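Local atomic coordinates of protein induced by osmotic stress (Scheffersomyces stipitis, PDB entry 5YWN), a protein that reduces haloketones and probably other carbonyl compounds with an NADP(H) cofactor. Residues Ile117-Tyr122 with Glu253-Arg258. The protein carries 1 engineered substitution. Sequence-based numbering, arbitrary orientation.
Sequences ITRVVY and EAKGER
Arg119, at the start of strand 119-123, carries the first segment's side of this contact, meeting Ala254 and Lys255 in the loop that leads from helix 238-250 to strand 258-261. Its CG stands anti to the carbonyl carbon (chi1 -58°), and bends at chi2 and chi3 bring the guanidinium to the loop, although the two backbones stay 8.3 Å apart at the CA atoms of Arg119 and Lys255. Lys255 CG lies over the centre of one guanidinium face, 3.6 Å from Arg119 CZ, and the two side chains cross at about a right angle. The aliphatic part of the lysine thus does the packing, while its amino group lies away from the guanidinium, with Lys255 NZ 5.5 Å from Arg119 NH1. Ala254 CB approaches the guanidinium obliquely, 4.0 Å from Arg119 NH2. That same nitrogen donates hydrogen bonds to the carbonyl oxygens of Ala248 and Lys251, which tie the strand to the C-terminal end of helix 238-250. A leucine at Arg119 would probably leave these two carbonyls without their shared donor and Lys255 CG without the flat group it covers. On the loop side, Ala254 to Glu257 form a type II beta turn, closed by a backbone hydrogen bond from Glu257 N to Ala254 O (3.1 Å). Within the parallel Rossmann sheet, strand 186-192 runs between strands 119-123 and 258-261, so the contact bridges two strands that are not neighbours, near the start of strand 186-192, where Lys255 touches Ala186; Phe249 of helix 238-250 and Ile76 of strand 74-79 also pack against Arg119.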
loop_
_atom_site.group_PDB
_atom_site.type_symbol
_atom_site.label_atom_id
_atom_site.label_comp_id
_atom_site.label_asym_id
_atom_site.label_seq_id
_atom_site.Cartn_x
_atom_site.Cartn_y
_atom_site.Cartn_z
ATOM N N ILE A 117 0.457 20.818 -10.310
ATOM C CA ILE A 117 -0.127 19.613 -9.766
ATOM C C ILE A 117 -1.423 19.937 -9.048
ATOM O O ILE A 117 -1.456 20.657 -8.142
ATOM C CB ILE A 117 0.837 18.840 -8.872
ATOM C CG1 ILE A 117 2.018 18.344 -9.651
ATOM C CG2 ILE A 117 0.149 17.624 -8.279
ATOM C CD1 ILE A 117 3.064 17.621 -8.870
ATOM N N THR A 118 -2.487 19.459 -9.639
ATOM C CA THR A 118 -3.846 19.445 -9.172
ATOM C C THR A 118 -4.273 18.453 -8.040
ATOM O O THR A 118 -5.161 18.701 -7.312
ATOM C CB THR A 118 -4.789 19.337 -10.363
ATOM O OG1 THR A 118 -4.681 18.045 -10.901
ATOM C CG2 THR A 118 -4.411 20.322 -11.421
ATOM N N ARG A 119 -3.692 17.279 -8.067
ATOM C CA ARG A 119 -4.051 16.224 -7.153
ATOM C C ARG A 119 -2.840 15.518 -6.559
ATOM O O ARG A 119 -1.913 15.253 -7.228
ATOM C CB ARG A 119 -5.024 15.234 -7.768
ATOM C CG ARG A 119 -6.317 15.815 -8.252
ATOM C CD ARG A 119 -7.267 16.089 -7.125
ATOM N NE ARG A 119 -7.966 14.915 -6.730
ATOM C CZ ARG A 119 -9.141 14.566 -7.190
ATOM N NH1 ARG A 119 -9.753 15.331 -8.018
ATOM N NH2 ARG A 119 -9.681 13.461 -6.814
ATOM N N VAL A 120 -2.910 15.272 -5.274
ATOM C CA VAL A 120 -1.982 14.478 -4.550
ATOM C C VAL A 120 -2.718 13.390 -3.747
ATOM O O VAL A 120 -3.715 13.654 -3.115
ATOM C CB VAL A 120 -1.122 15.313 -3.627
ATOM C CG1 VAL A 120 -0.265 14.440 -2.742
ATOM C CG2 VAL A 120 -0.341 16.381 -4.371
ATOM N N VAL A 121 -2.192 12.187 -3.820
ATOM C CA VAL A 121 -2.703 11.076 -3.068
ATOM C C VAL A 121 -1.603 10.544 -2.184
ATOM O O VAL A 121 -0.549 10.215 -2.641
ATOM C CB VAL A 121 -3.220 9.932 -3.950
ATOM C CG1 VAL A 121 -3.843 8.842 -3.139
ATOM C CG2 VAL A 121 -4.095 10.394 -5.042
ATOM N N TYR A 122 -1.879 10.460 -0.909
ATOM C CA TYR A 122 -0.954 9.875 -0.004
ATOM C C TYR A 122 -1.381 8.454 0.359
ATOM O O TYR A 122 -2.473 8.237 0.737
ATOM C CB TYR A 122 -0.818 10.713 1.243
ATOM C CG TYR A 122 0.044 10.083 2.269
ATOM C CD1 TYR A 122 1.378 9.915 2.041
ATOM C CD2 TYR A 122 -0.480 9.590 3.423
ATOM C CE1 TYR A 122 2.183 9.329 2.945
ATOM C CE2 TYR A 122 0.310 8.996 4.339
ATOM C CZ TYR A 122 1.645 8.855 4.075
ATOM O OH TYR A 122 2.435 8.257 4.925
ATOM N N GLU A 253 -15.385 13.590 -6.006
ATOM C CA GLU A 253 -15.888 13.157 -4.716
ATOM C C GLU A 253 -14.778 12.788 -3.736
ATOM O O GLU A 253 -14.974 12.808 -2.592
ATOM C CB GLU A 253 -16.772 11.946 -4.876
ATOM C CG GLU A 253 -18.052 12.110 -5.626
ATOM C CD GLU A 253 -17.960 11.927 -7.150
ATOM O OE1 GLU A 253 -16.920 11.837 -7.729
ATOM O OE2 GLU A 253 -19.004 11.917 -7.783
ATOM N N ALA A 254 -13.646 12.387 -4.273
ATOM C CA ALA A 254 -12.477 11.983 -3.520
ATOM C C ALA A 254 -11.652 13.099 -2.892
ATOM O O ALA A 254 -10.871 12.848 -2.050
ATOM C CB ALA A 254 -11.604 11.070 -4.320
ATOM N N LYS A 255 -11.874 14.318 -3.314
ATOM C CA LYS A 255 -11.097 15.404 -2.810
ATOM C C LYS A 255 -11.326 15.588 -1.320
ATOM O O LYS A 255 -12.400 15.693 -0.876
ATOM C CB LYS A 255 -11.423 16.679 -3.552
ATOM C CG LYS A 255 -10.955 16.763 -4.993
ATOM C CD LYS A 255 -11.925 17.535 -5.831
ATOM C CE LYS A 255 -11.533 18.954 -6.036
ATOM N NZ LYS A 255 -12.597 19.836 -6.596
ATOM N N GLY A 256 -10.244 15.623 -0.597
ATOM C CA GLY A 256 -10.280 15.811 0.829
ATOM C C GLY A 256 -10.786 14.632 1.630
ATOM O O GLY A 256 -11.124 14.786 2.736
ATOM N N GLU A 257 -10.803 13.470 1.020
ATOM C CA GLU A 257 -11.229 12.245 1.650
ATOM C C GLU A 257 -10.106 11.290 2.046
ATOM O O GLU A 257 -9.111 11.230 1.424
ATOM C CB GLU A 257 -12.257 11.491 0.786
ATOM C CG GLU A 257 -13.344 12.301 0.144
ATOM C CD GLU A 257 -14.581 12.430 0.981
ATOM O OE1 GLU A 257 -14.566 11.995 2.097
ATOM O OE2 GLU A 257 -15.564 12.990 0.522
ATOM N N ARG A 258 -10.366 10.534 3.104
ATOM C CA ARG A 258 -9.663 9.347 3.460
ATOM C C ARG A 258 -10.470 8.126 3.044
ATOM O O ARG A 258 -11.648 8.030 3.277
ATOM C CB ARG A 258 -9.378 9.250 4.928
ATOM C CG ARG A 258 -8.709 10.397 5.605
ATOM C CD ARG A 258 -8.777 10.203 7.081
ATOM N NE ARG A 258 -7.700 9.465 7.644
ATOM C CZ ARG A 258 -7.772 8.826 8.797
ATOM N NH1 ARG A 258 -8.882 8.794 9.456
ATOM N NH2 ARG A 258 -6.740 8.228 9.270
#